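Local coordinates for protein thymidylate synthase 1 (Bacillus subtilis, PDB 1BSP) that catalyses the reductive methylation of dUMP to dTMP, with 5,10-methylenetetrahydrofolate as methyl donor and reductant, supplying a precursor for DNA synthesis, at residues 5-10 and 183-188; 12-17 and 38-43; 49-54 and 198-203; 109-114 and 142-147; 159-164 and 175-180. One frame throughout, in Å; residues are numbered along the deposited sequence.

Contact 1: residues 5-10 and 183-188; sequences KQYNSI and DMALGN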
# COMPACT_ATOMS: atom_id res chain seq x y z
N LYS B 5 -4.57 0.80 23.23
CA LYS B 5 -4.89 2.22 23.11
C LYS B 5 -5.22 2.62 21.67
O LYS B 5 -6.24 3.26 21.40
CB LYS B 5 -3.72 3.09 23.61
CG LYS B 5 -3.15 2.72 24.97
CD LYS B 5 -4.06 3.10 26.13
CE LYS B 5 -3.37 2.85 27.47
NZ LYS B 5 -4.28 3.06 28.62
N GLN B 6 -4.34 2.24 20.74
CA GLN B 6 -4.52 2.56 19.32
C GLN B 6 -5.74 1.87 18.71
O GLN B 6 -6.44 2.45 17.89
CB GLN B 6 -3.27 2.19 18.54
CG GLN B 6 -2.12 3.12 18.79
CD GLN B 6 -0.93 2.77 17.95
OE1 GLN B 6 -1.02 2.71 16.73
NE2 GLN B 6 0.20 2.49 18.60
N TYR B 7 -5.94 0.61 19.10
CA TYR B 7 -7.07 -0.19 18.64
C TYR B 7 -8.38 0.51 19.06
O TYR B 7 -9.25 0.77 18.24
CB TYR B 7 -7.00 -1.57 19.29
CG TYR B 7 -8.12 -2.53 18.92
CD1 TYR B 7 -8.06 -3.28 17.74
CD2 TYR B 7 -9.22 -2.70 19.76
CE1 TYR B 7 -9.07 -4.17 17.42
CE2 TYR B 7 -10.24 -3.59 19.44
CZ TYR B 7 -10.16 -4.32 18.27
OH TYR B 7 -11.15 -5.22 17.96
N ASN B 8 -8.49 0.82 20.35
CA ASN B 8 -9.68 1.48 20.86
C ASN B 8 -9.93 2.77 20.14
O ASN B 8 -11.09 3.11 19.87
CB ASN B 8 -9.56 1.73 22.36
CG ASN B 8 -9.85 0.50 23.19
OD1 ASN B 8 -9.85 0.57 24.41
ND2 ASN B 8 -10.12 -0.63 22.53
N SER B 9 -8.86 3.47 19.78
CA SER B 9 -8.99 4.74 19.06
C SER B 9 -9.63 4.55 17.70
O SER B 9 -10.48 5.34 17.30
CB SER B 9 -7.65 5.43 18.92
OG SER B 9 -7.25 5.95 20.18
N ILE B 10 -9.24 3.49 17.00
CA ILE B 10 -9.83 3.22 15.70
C ILE B 10 -11.29 2.78 15.89
O ILE B 10 -12.18 3.34 15.25
CB ILE B 10 -9.02 2.15 14.93
CG1 ILE B 10 -7.65 2.73 14.54
CG2 ILE B 10 -9.80 1.69 13.68
CD1 ILE B 10 -6.75 1.78 13.77
N ASP B 183 -11.28 -6.41 9.21
CA ASP B 183 -12.36 -6.50 10.19
C ASP B 183 -11.66 -6.23 11.51
O ASP B 183 -10.87 -7.05 11.98
CB ASP B 183 -12.93 -7.93 10.16
CG ASP B 183 -13.96 -8.20 11.25
OD1 ASP B 183 -14.19 -7.36 12.13
OD2 ASP B 183 -14.55 -9.31 11.22
N MET B 184 -11.93 -5.08 12.12
CA MET B 184 -11.31 -4.71 13.37
C MET B 184 -11.58 -5.61 14.58
O MET B 184 -10.74 -5.72 15.47
CB MET B 184 -11.67 -3.27 13.72
CG MET B 184 -11.14 -2.28 12.73
SD MET B 184 -9.35 -2.36 12.66
CE MET B 184 -8.97 -1.58 14.19
N ALA B 185 -12.73 -6.27 14.62
CA ALA B 185 -13.05 -7.12 15.76
C ALA B 185 -12.43 -8.51 15.74
O ALA B 185 -11.96 -8.99 16.77
CB ALA B 185 -14.56 -7.23 15.93
N LEU B 186 -12.43 -9.16 14.58
CA LEU B 186 -11.92 -10.51 14.48
C LEU B 186 -10.60 -10.71 13.77
O LEU B 186 -9.79 -11.53 14.19
CB LEU B 186 -12.97 -11.41 13.83
CG LEU B 186 -14.23 -11.71 14.65
CD1 LEU B 186 -15.19 -12.60 13.86
CD2 LEU B 186 -13.84 -12.38 15.96
N GLY B 187 -10.38 -10.00 12.67
CA GLY B 187 -9.15 -10.18 11.94
C GLY B 187 -7.98 -9.30 12.34
O GLY B 187 -6.84 -9.77 12.36
N ASN B 188 -8.24 -8.05 12.70
CA ASN B 188 -7.18 -7.12 13.04
C ASN B 188 -6.20 -7.53 14.14
O ASN B 188 -5.00 -7.64 13.88
CB ASN B 188 -7.75 -5.73 13.33
CG ASN B 188 -6.66 -4.68 13.49
OD1 ASN B 188 -6.34 -4.27 14.61
ND2 ASN B 188 -6.10 -4.25 12.38
O HOH W 1 -11.96 -7.66 19.85

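Contact 2: residues 12-17 and 38-43; sequences KDIINN and HTLSVI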
# COMPACT_ATOMS: atom_id res chain seq x y z
N LYS B 12 -13.40 3.42 18.23
CA LYS B 12 -14.21 4.57 18.58
C LYS B 12 -14.40 5.47 17.36
O LYS B 12 -15.48 6.02 17.13
CB LYS B 12 -13.57 5.35 19.73
CG LYS B 12 -14.51 6.34 20.37
CD LYS B 12 -13.78 7.29 21.30
CE LYS B 12 -14.73 8.38 21.76
NZ LYS B 12 -14.05 9.50 22.48
N ASP B 13 -13.35 5.58 16.55
CA ASP B 13 -13.41 6.40 15.36
C ASP B 13 -14.53 5.89 14.45
O ASP B 13 -15.35 6.67 13.99
CB ASP B 13 -12.08 6.36 14.61
CG ASP B 13 -11.98 7.43 13.55
OD1 ASP B 13 -11.95 8.62 13.93
OD2 ASP B 13 -11.94 7.10 12.35
N ILE B 14 -14.55 4.57 14.25
CA ILE B 14 -15.55 3.92 13.42
C ILE B 14 -16.97 4.18 13.93
O ILE B 14 -17.85 4.63 13.18
CB ILE B 14 -15.33 2.39 13.36
CG1 ILE B 14 -13.96 2.08 12.76
CG2 ILE B 14 -16.43 1.71 12.54
CD1 ILE B 14 -13.73 0.60 12.49
N ILE B 15 -17.19 3.91 15.21
CA ILE B 15 -18.49 4.10 15.84
C ILE B 15 -19.05 5.51 15.64
O ILE B 15 -20.23 5.67 15.31
CB ILE B 15 -18.40 3.77 17.36
CG1 ILE B 15 -18.02 2.31 17.56
CG2 ILE B 15 -19.72 4.06 18.05
CD1 ILE B 15 -17.77 1.94 19.01
N ASN B 16 -18.20 6.52 15.79
CA ASN B 16 -18.62 7.92 15.67
C ASN B 16 -18.61 8.55 14.28
O ASN B 16 -19.42 9.43 14.01
CB ASN B 16 -17.77 8.80 16.59
CG ASN B 16 -18.17 8.69 18.04
OD1 ASN B 16 -17.83 7.73 18.72
ND2 ASN B 16 -18.88 9.70 18.54
N ASN B 17 -17.67 8.15 13.43
CA ASN B 17 -17.54 8.75 12.10
C ASN B 17 -17.66 7.76 10.96
O ASN B 17 -17.41 8.12 9.80
CB ASN B 17 -16.18 9.45 11.96
CG ASN B 17 -16.04 10.64 12.88
OD1 ASN B 17 -16.10 11.79 12.44
ND2 ASN B 17 -15.82 10.38 14.17
N HIS B 38 -23.82 -6.10 7.20
CA HIS B 38 -23.35 -4.77 6.88
C HIS B 38 -22.21 -4.30 7.75
O HIS B 38 -22.11 -4.64 8.93
CB HIS B 38 -24.52 -3.77 6.91
CG HIS B 38 -25.43 -3.89 5.74
ND1 HIS B 38 -25.03 -3.60 4.45
CD2 HIS B 38 -26.72 -4.30 5.65
CE1 HIS B 38 -26.03 -3.84 3.61
NE2 HIS B 38 -27.06 -4.27 4.32
N THR B 39 -21.33 -3.51 7.16
CA THR B 39 -20.19 -2.98 7.87
C THR B 39 -20.36 -1.48 8.05
O THR B 39 -21.24 -0.86 7.47
CB THR B 39 -18.92 -3.27 7.09
OG1 THR B 39 -19.11 -2.88 5.72
CG2 THR B 39 -18.60 -4.74 7.14
N LEU B 40 -19.52 -0.92 8.92
CA LEU B 40 -19.50 0.50 9.22
C LEU B 40 -18.00 0.78 9.08
O LEU B 40 -17.18 0.09 9.70
CB LEU B 40 -19.96 0.68 10.66
CG LEU B 40 -20.34 2.06 11.17
CD1 LEU B 40 -21.48 2.61 10.37
CD2 LEU B 40 -20.72 1.93 12.62
N SER B 41 -17.61 1.73 8.24
CA SER B 41 -16.18 1.93 8.07
C SER B 41 -15.57 3.31 7.96
O SER B 41 -16.25 4.31 7.76
CB SER B 41 -15.69 1.11 6.88
OG SER B 41 -16.21 1.60 5.66
N VAL B 42 -14.25 3.32 8.13
CA VAL B 42 -13.40 4.49 8.05
C VAL B 42 -12.38 4.12 6.97
O VAL B 42 -12.10 2.94 6.76
CB VAL B 42 -12.68 4.75 9.39
CG1 VAL B 42 -11.70 5.90 9.23
CG2 VAL B 42 -13.69 5.08 10.47
N ILE B 43 -11.86 5.12 6.26
CA ILE B 43 -10.89 4.86 5.19
C ILE B 43 -9.49 5.31 5.55
O ILE B 43 -9.29 6.42 6.03
CB ILE B 43 -11.32 5.56 3.88
CG1 ILE B 43 -12.49 4.82 3.24
CG2 ILE B 43 -10.17 5.60 2.87
CD1 ILE B 43 -13.06 5.54 2.03

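Contact 3: residues 49-54 and 198-203; sequences FDNSEV and LQRMIA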
# COMPACT_ATOMS: atom_id res chain seq x y z
N PHE B 49 4.10 1.23 15.72
CA PHE B 49 4.69 0.68 16.95
C PHE B 49 6.22 0.71 16.87
O PHE B 49 6.80 0.31 15.86
CB PHE B 49 4.22 -0.76 17.15
CG PHE B 49 2.72 -0.94 17.02
CD1 PHE B 49 1.87 -0.55 18.05
CD2 PHE B 49 2.17 -1.53 15.88
CE1 PHE B 49 0.50 -0.73 17.95
CE2 PHE B 49 0.81 -1.72 15.77
CZ PHE B 49 -0.03 -1.32 16.81
N ASP B 50 6.86 1.17 17.95
CA ASP B 50 8.34 1.23 18.01
C ASP B 50 8.99 -0.08 18.51
O ASP B 50 10.19 -0.13 18.76
CB ASP B 50 8.82 2.42 18.87
CG ASP B 50 8.28 2.40 20.30
OD1 ASP B 50 7.80 1.33 20.76
OD2 ASP B 50 8.34 3.45 20.98
N ASN B 51 8.17 -1.11 18.67
CA ASN B 51 8.64 -2.41 19.13
C ASN B 51 9.21 -2.50 20.56
O ASN B 51 9.93 -3.44 20.91
CB ASN B 51 9.58 -3.03 18.10
CG ASN B 51 8.83 -3.83 17.06
OD1 ASN B 51 8.00 -4.66 17.41
ND2 ASN B 51 9.10 -3.58 15.79
N SER B 52 8.87 -1.52 21.39
CA SER B 52 9.29 -1.54 22.78
C SER B 52 8.33 -2.51 23.51
O SER B 52 8.51 -2.81 24.69
CB SER B 52 9.21 -0.14 23.39
OG SER B 52 7.89 0.37 23.43
N GLU B 53 7.33 -2.99 22.78
CA GLU B 53 6.32 -3.91 23.29
C GLU B 53 5.82 -4.72 22.10
O GLU B 53 5.81 -4.21 20.98
CB GLU B 53 5.09 -3.15 23.82
CG GLU B 53 5.31 -2.20 24.98
CD GLU B 53 4.02 -1.56 25.45
OE1 GLU B 53 2.94 -1.94 24.95
OE2 GLU B 53 4.07 -0.66 26.32
N VAL B 54 5.41 -5.96 22.33
CA VAL B 54 4.83 -6.75 21.25
C VAL B 54 3.38 -6.25 21.17
O VAL B 54 2.66 -6.25 22.17
CB VAL B 54 4.85 -8.26 21.53
CG1 VAL B 54 6.26 -8.77 21.49
CG2 VAL B 54 4.22 -8.56 22.87
N LEU B 198 6.74 -11.69 12.31
CA LEU B 198 7.52 -11.90 11.09
C LEU B 198 8.67 -10.91 11.05
O LEU B 198 9.75 -11.21 10.53
CB LEU B 198 6.64 -11.71 9.85
CG LEU B 198 7.36 -11.77 8.50
CD1 LEU B 198 7.78 -13.19 8.17
CD2 LEU B 198 6.48 -11.22 7.41
N GLN B 199 8.44 -9.71 11.58
CA GLN B 199 9.45 -8.67 11.60
C GLN B 199 10.61 -9.14 12.47
O GLN B 199 11.78 -9.05 12.08
CB GLN B 199 8.88 -7.36 12.16
CG GLN B 199 9.78 -6.16 11.94
CD GLN B 199 9.42 -4.98 12.81
OE1 GLN B 199 8.48 -5.05 13.59
NE2 GLN B 199 10.18 -3.91 12.70
N ARG B 200 10.26 -9.67 13.63
CA ARG B 200 11.23 -10.17 14.60
C ARG B 200 12.01 -11.38 14.10
O ARG B 200 13.22 -11.45 14.29
CB ARG B 200 10.51 -10.47 15.91
CG ARG B 200 9.90 -9.22 16.47
CD ARG B 200 9.06 -9.46 17.69
NE ARG B 200 8.63 -8.19 18.24
CZ ARG B 200 8.95 -7.74 19.44
NH1 ARG B 200 9.70 -8.48 20.25
NH2 ARG B 200 8.59 -6.52 19.81
N MET B 201 11.32 -12.31 13.45
CA MET B 201 11.97 -13.50 12.90
C MET B 201 13.05 -13.09 11.89
O MET B 201 14.17 -13.59 11.95
CB MET B 201 10.97 -14.39 12.17
CG MET B 201 9.94 -15.03 13.05
SD MET B 201 8.76 -15.92 12.04
CE MET B 201 9.81 -17.03 11.13
N ILE B 202 12.69 -12.20 10.98
CA ILE B 202 13.59 -11.72 9.94
C ILE B 202 14.72 -10.84 10.47
O ILE B 202 15.87 -10.95 10.01
CB ILE B 202 12.80 -11.04 8.80
CG1 ILE B 202 11.98 -12.11 8.06
CG2 ILE B 202 13.73 -10.29 7.84
CD1 ILE B 202 11.27 -11.62 6.83
N ALA B 203 14.41 -9.98 11.44
CA ALA B 203 15.41 -9.11 12.05
C ALA B 203 16.43 -9.94 12.84
O ALA B 203 17.56 -9.50 13.07
CB ALA B 203 14.74 -8.11 12.95
O HOH W 2 9.66 -6.12 22.25

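Contact 4: residues 109-114 and 142-147; sequences FQLGKK and HITMLW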
# COMPACT_ATOMS: atom_id res chain seq x y z
N PHE B 109 1.44 -19.68 -2.22
CA PHE B 109 1.79 -19.99 -3.60
C PHE B 109 2.54 -18.84 -4.25
O PHE B 109 3.49 -19.05 -5.00
CB PHE B 109 0.55 -20.32 -4.42
CG PHE B 109 0.85 -20.67 -5.85
CD1 PHE B 109 1.15 -21.97 -6.21
CD2 PHE B 109 0.80 -19.69 -6.83
CE1 PHE B 109 1.39 -22.29 -7.54
CE2 PHE B 109 1.05 -20.00 -8.16
CZ PHE B 109 1.34 -21.30 -8.51
N GLN B 110 2.11 -17.62 -3.97
CA GLN B 110 2.77 -16.45 -4.53
C GLN B 110 4.18 -16.31 -3.94
O GLN B 110 5.15 -16.12 -4.68
CB GLN B 110 1.94 -15.19 -4.27
CG GLN B 110 0.65 -15.11 -5.07
CD GLN B 110 0.88 -15.26 -6.56
OE1 GLN B 110 1.79 -14.65 -7.12
NE2 GLN B 110 0.07 -16.08 -7.21
N LEU B 111 4.28 -16.46 -2.63
CA LEU B 111 5.57 -16.35 -1.95
C LEU B 111 6.57 -17.44 -2.35
O LEU B 111 7.78 -17.25 -2.22
CB LEU B 111 5.38 -16.34 -0.43
CG LEU B 111 4.67 -15.12 0.14
CD1 LEU B 111 4.56 -15.25 1.66
CD2 LEU B 111 5.40 -13.83 -0.24
N GLY B 112 6.06 -18.56 -2.84
CA GLY B 112 6.94 -19.64 -3.23
C GLY B 112 7.17 -19.73 -4.72
O GLY B 112 7.81 -20.67 -5.20
N LYS B 113 6.64 -18.77 -5.48
CA LYS B 113 6.83 -18.78 -6.92
C LYS B 113 8.24 -18.28 -7.25
O LYS B 113 8.60 -17.15 -6.90
CB LYS B 113 5.76 -17.91 -7.59
CG LYS B 113 5.04 -18.61 -8.72
CD LYS B 113 4.05 -17.68 -9.41
CE LYS B 113 3.43 -18.37 -10.61
NZ LYS B 113 2.79 -17.40 -11.54
N LYS B 114 9.04 -19.13 -7.89
CA LYS B 114 10.42 -18.78 -8.25
C LYS B 114 10.41 -17.89 -9.50
O LYS B 114 10.50 -18.36 -10.64
CB LYS B 114 11.27 -20.05 -8.45
CG LYS B 114 10.68 -21.08 -9.40
CD LYS B 114 11.46 -22.39 -9.38
CE LYS B 114 10.89 -23.38 -10.40
NZ LYS B 114 11.42 -24.77 -10.32
N HIS B 142 12.28 -3.21 -1.25
CA HIS B 142 12.11 -4.37 -0.37
C HIS B 142 10.61 -4.55 -0.18
O HIS B 142 10.04 -4.18 0.86
CB HIS B 142 12.81 -4.13 0.98
CG HIS B 142 14.30 -4.20 0.90
ND1 HIS B 142 15.13 -3.35 1.59
CD2 HIS B 142 15.11 -5.03 0.19
CE1 HIS B 142 16.38 -3.65 1.32
NE2 HIS B 142 16.40 -4.66 0.48
N ILE B 143 9.98 -5.14 -1.19
CA ILE B 143 8.54 -5.33 -1.23
C ILE B 143 8.10 -6.74 -1.62
O ILE B 143 8.65 -7.33 -2.56
CB ILE B 143 7.92 -4.32 -2.24
CG1 ILE B 143 8.03 -2.90 -1.69
CG2 ILE B 143 6.46 -4.64 -2.55
CD1 ILE B 143 7.58 -1.84 -2.66
N THR B 144 7.14 -7.28 -0.88
CA THR B 144 6.56 -8.58 -1.20
C THR B 144 5.13 -8.26 -1.65
O THR B 144 4.51 -7.28 -1.20
CB THR B 144 6.55 -9.56 -0.00
OG1 THR B 144 6.20 -8.86 1.20
CG2 THR B 144 7.92 -10.20 0.19
N MET B 145 4.61 -9.05 -2.58
CA MET B 145 3.28 -8.83 -3.10
C MET B 145 2.50 -10.12 -3.25
O MET B 145 2.92 -11.05 -3.94
CB MET B 145 3.38 -8.12 -4.46
CG MET B 145 2.06 -7.68 -5.09
SD MET B 145 1.17 -6.53 -4.06
CE MET B 145 2.46 -5.41 -3.62
N LEU B 146 1.36 -10.20 -2.57
CA LEU B 146 0.50 -11.37 -2.69
C LEU B 146 -0.54 -11.09 -3.78
O LEU B 146 -1.04 -12.00 -4.43
CB LEU B 146 -0.20 -11.66 -1.35
CG LEU B 146 0.73 -12.09 -0.21
CD1 LEU B 146 -0.08 -12.34 1.06
CD2 LEU B 146 1.53 -13.33 -0.60
N TRP B 147 -0.83 -9.81 -3.98
CA TRP B 147 -1.79 -9.37 -4.98
C TRP B 147 -1.23 -9.49 -6.39
O TRP B 147 -0.89 -8.49 -7.00
CB TRP B 147 -2.21 -7.92 -4.70
CG TRP B 147 -3.47 -7.52 -5.43
CD1 TRP B 147 -3.57 -6.90 -6.65
CD2 TRP B 147 -4.82 -7.72 -4.98
NE1 TRP B 147 -4.89 -6.70 -6.97
CE2 TRP B 147 -5.68 -7.19 -5.97
CE3 TRP B 147 -5.39 -8.28 -3.82
CZ2 TRP B 147 -7.08 -7.21 -5.84
CZ3 TRP B 147 -6.78 -8.30 -3.70
CH2 TRP B 147 -7.61 -7.77 -4.70

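Contact 5: residues 159-164 and 175-180; sequences PCVYET and LEVRAR. With PO4 (phosphate ion), chain D.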
# COMPACT_ATOMS: atom_id res chain seq x y z
N PRO B 159 -6.31 -12.14 -0.52
CA PRO B 159 -5.70 -11.67 0.72
C PRO B 159 -6.03 -10.27 1.20
O PRO B 159 -6.23 -9.35 0.41
CB PRO B 159 -4.20 -11.84 0.44
CG PRO B 159 -4.11 -11.64 -1.03
CD PRO B 159 -5.29 -12.42 -1.54
N CYS B 160 -6.12 -10.12 2.52
CA CYS B 160 -6.41 -8.83 3.11
C CYS B 160 -5.07 -8.13 3.31
O CYS B 160 -4.86 -7.04 2.80
CB CYS B 160 -7.19 -8.99 4.42
SG CYS B 160 -8.87 -9.69 4.20
N VAL B 161 -4.16 -8.78 4.06
CA VAL B 161 -2.81 -8.24 4.25
C VAL B 161 -2.12 -8.82 3.04
O VAL B 161 -1.83 -10.01 3.00
CB VAL B 161 -2.14 -8.78 5.53
CG1 VAL B 161 -0.71 -8.30 5.58
CG2 VAL B 161 -2.86 -8.27 6.76
N TYR B 162 -1.91 -7.99 2.03
CA TYR B 162 -1.31 -8.48 0.79
C TYR B 162 0.10 -8.00 0.45
O TYR B 162 0.69 -8.51 -0.51
CB TYR B 162 -2.26 -8.19 -0.39
CG TYR B 162 -2.43 -6.70 -0.66
CD1 TYR B 162 -3.22 -5.91 0.17
CD2 TYR B 162 -1.72 -6.08 -1.68
CE1 TYR B 162 -3.30 -4.55 -0.01
CE2 TYR B 162 -1.78 -4.71 -1.86
CZ TYR B 162 -2.57 -3.95 -1.02
OH TYR B 162 -2.61 -2.59 -1.18
N GLU B 163 0.63 -7.05 1.21
CA GLU B 163 1.98 -6.53 0.95
C GLU B 163 2.77 -6.09 2.20
O GLU B 163 2.19 -5.92 3.28
CB GLU B 163 1.91 -5.34 -0.01
CG GLU B 163 1.15 -4.14 0.55
CD GLU B 163 1.14 -2.96 -0.40
OE1 GLU B 163 1.65 -3.10 -1.54
OE2 GLU B 163 0.63 -1.89 -0.01
N THR B 164 4.08 -5.93 2.03
CA THR B 164 4.97 -5.46 3.10
C THR B 164 6.10 -4.68 2.45
O THR B 164 6.44 -4.91 1.30
CB THR B 164 5.68 -6.60 3.88
OG1 THR B 164 6.50 -7.35 2.99
CG2 THR B 164 4.69 -7.54 4.56
N LEU B 175 9.44 -2.31 9.35
CA LEU B 175 8.45 -3.05 8.58
C LEU B 175 7.14 -2.29 8.49
O LEU B 175 6.65 -1.75 9.48
CB LEU B 175 8.20 -4.42 9.19
CG LEU B 175 7.05 -5.23 8.59
CD1 LEU B 175 7.32 -5.53 7.12
CD2 LEU B 175 6.86 -6.52 9.38
N GLU B 176 6.60 -2.24 7.28
CA GLU B 176 5.34 -1.58 7.01
C GLU B 176 4.49 -2.52 6.14
O GLU B 176 4.91 -2.88 5.04
CB GLU B 176 5.57 -0.25 6.28
CG GLU B 176 4.29 0.41 5.81
CD GLU B 176 4.49 1.84 5.38
OE1 GLU B 176 5.44 2.11 4.62
OE2 GLU B 176 3.69 2.70 5.80
N VAL B 177 3.36 -2.97 6.67
CA VAL B 177 2.49 -3.86 5.90
C VAL B 177 1.17 -3.15 5.64
O VAL B 177 0.82 -2.17 6.31
CB VAL B 177 2.23 -5.22 6.62
CG1 VAL B 177 3.52 -5.74 7.22
CG2 VAL B 177 1.16 -5.09 7.69
N ARG B 178 0.44 -3.63 4.64
CA ARG B 178 -0.85 -3.04 4.32
C ARG B 178 -1.95 -4.05 4.11
O ARG B 178 -1.75 -5.08 3.46
CB ARG B 178 -0.75 -2.16 3.06
CG ARG B 178 -2.05 -1.41 2.81
CD ARG B 178 -2.05 -0.52 1.57
NE ARG B 178 -3.25 0.31 1.55
CZ ARG B 178 -4.34 0.07 0.82
NH1 ARG B 178 -4.40 -0.98 0.02
NH2 ARG B 178 -5.42 0.80 0.99
N ALA B 179 -3.11 -3.77 4.71
CA ALA B 179 -4.30 -4.61 4.57
C ALA B 179 -5.31 -3.80 3.73
O ALA B 179 -5.55 -2.62 4.01
CB ALA B 179 -4.90 -4.95 5.93
N ARG B 180 -5.83 -4.40 2.66
CA ARG B 180 -6.80 -3.69 1.81
C ARG B 180 -8.07 -3.40 2.61
O ARG B 180 -8.67 -2.33 2.49
CB ARG B 180 -7.12 -4.49 0.55
CG ARG B 180 -7.73 -5.85 0.79
CD ARG B 180 -8.02 -6.49 -0.55
NE ARG B 180 -8.55 -7.84 -0.44
CZ ARG B 180 -9.80 -8.13 -0.12
NH1 ARG B 180 -10.66 -7.15 0.13
NH2 ARG B 180 -10.20 -9.39 -0.08
P PO4 D . -13.66 -9.25 1.45
O1 PO4 D . -13.73 -9.28 -0.16
O2 PO4 D . -12.78 -8.13 1.84
O3 PO4 D . -13.13 -10.60 1.74
O4 PO4 D . -15.06 -9.06 1.87

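Contact 1: residues 5-10 and 183-188
Y7 on helix 3-17 and M184 in the loop after strand 172-183 have their CA atoms 8.1 Å apart, the closest such pair between 5-10 and 183-188. The tyrosine bridges the gap: a chi1 of 180° sets the ring opposite the backbone N and out to the loop, where its OH donates to M184 O at 2.6 Å. The hydroxyl meets that oxygen from above the carbonyl plane, 43° out of it, and takes a second hydrogen bond from a water that also binds A185 O weakly. At the edge of the ring, CD1 lies 3.7 Å from N188 OD1, an amide whose ND2 is held by N182. The M184 chain, bent at chi2 and chi3, carries its methyl back to the helix, where CE sits 3.4 Å from I10 CG2. A phenylalanine in place of Y7 would probably cost M184 O the hydroxyl bond and the water one of its acceptors. D183, predicted to bind the folate and the dUMP shared across the dimer, closes an Asx turn through OD1 to A185 N. I10 and N188 pack on M47 of strand 39-49, while M184 touches I11 and I14 of helix 3-17 and V222 of strand 209-223.

Contact 2: residues 12-17 and 38-43
I14 and V42 make the central apolar touch, I14 CG1 lying 3.8 Å from V42 CG2, with the same valine methyl 3.7 Å from I14 CA. The other branch of the isoleucine, CG2, rests 3.4 Å from L40 O. L40 lies beside it, CD2 4.0 Å from I14 O. D13 crosses V42 at about a right angle: chi1 of -167° brings its carboxylate to the strand, where OD2 lies 3.3 Å from V42 CG2 and nearly as close to CG1. That oxygen also has K45 as a long, weak ion-pair partner. L40 and V42 point to the helix, and S41 between them points away; its OG is hydrogen-bonded to K169 of the second subunit. Helix segment 12-17 runs across strand segment 39-42 at 107°, with the axes 7.3 Å apart. Strand 39-49 lies between strands 19-20 and 209-223 in the central sheet. Helix 3-17 covers the face carrying L40 and V42, with I14 reaching V222, while the other face meets the second subunit.

Contact 3: residues 49-54 and 198-203
N51 comes at Q199 from the opposite direction and slides past R200, so one asparagine amide engages two side chains of helix 188-205. Its ND2 donates to Q199 OE1 at 2.7 Å; the acceptor is close to the N51 amide plane, though the two amide planes are turned 46° apart. N51 OD1 takes a bond from R200 NH2 at 3.1 Å, the guanidinium standing steeply to the amide at 71° and its N-H arriving from above the carbonyl plane. V54 crosses the arginine at about a right angle and lays CG1 over the centre of the guanidinium face, 3.5 Å from CZ. The loop that presents N51 is tightened by an Asx turn, D50 OD1 accepting from S52 N; the same oxygen also accepts from S52 OG. A water in the guanidinium plane accepts from R200 NH2 at 2.7 Å and donates to N51 O. G211 O of strand 209-223 accepts from both N51 ND2 and Q199 NE2, and N196 ND2 donates to N51 OD1.

Contact 4: residues 109-114 and 142-147
The flat amide of Q110 bonds to residues outside the contact, and it is the aliphatic part of the glutamine that meets L146. A bend at chi2 (-54°) places the amide where OE1 accepts from N148 ND2 and NE2 donates to H105 O; NE2 also lies in plane at the edge of the F109 ring, which is stacked with H105. Nearer the backbone, Q110 CG lies 3.6 Å from L146 O, and Q110 CB is 4.1 Å from L146 CD2. The same methyl also meets L111: L146 CD2 sits 3.7 Å from L111 CG. L111 CD2 also reaches T144, 4.4 Å from its CB, while T144 OG1 is hydrogen-bonded to T164 OG1. The contact is buried, the touches across it being mainly through carbon, and it seats the short helix 108-111 against the end of strand 143-145. L111 packs further on I74 and W75 of helix 64-76 and V126 of helix 125-135, whereas strand 143-145 lies alongside strand 161-169 and M145 meets M145 of the second subunit.

Contact 5: residues 159-164 and 175-180
V161 pairs with A179 and E163 with R178 in the antiparallel hairpin of strands 161-169 and 172-183, the register slipping by one residue between them in a beta bulge. Backbone bonds run from R180 N to C160 O, Y162 N to R178 O and R178 N to E163 O. Among the polar side chains, R178 NH1 donates to Y162 OH at 2.7 Å, in its guanidinium plane, while R178 NH2 makes a salt bridge to E176 of the second subunit. R180 NE grips P159 O at 2.9 Å, and R180 NH1 binds phosphate O2 at 2.9 Å; R141 of the second subunit holds the same ion, consistent with a shared dUMP phosphate site. SG of C160, the predicted nucleophile, lies over one face of that guanidinium. A leucine at R180 would probably leave P159 O and the phosphate short of a donor. Apolar contacts line the face toward helix 188-205, where V161 CG2 lies 4.0 Å from A179 CB and T164 CG2 meets V177 CG1 at 3.4 Å.

Helix 3-17 opens two loops. Contact 1 leaves from 5-10 and closes only at 183-188, whereas contact 2 is completed early, at 38-43, well within that span; the two touch where M184 packs on I14. Contact 3 starts at 49-54 and ends at 198-203, beyond the close of contact 1, so these long loops cross. Contacts 4 and 5 follow in series inside both. They are joined through neighbouring strands 143-145 and 161-169, and contact 5 touches contact 3 where L175 packs on Q199. Contact 3 ties the loop after strand 39-49 to helix 188-205, contact 1 the N-terminal helix to the loop after strand 172-183, and contacts 2 and 4 seat helices on the central sheet.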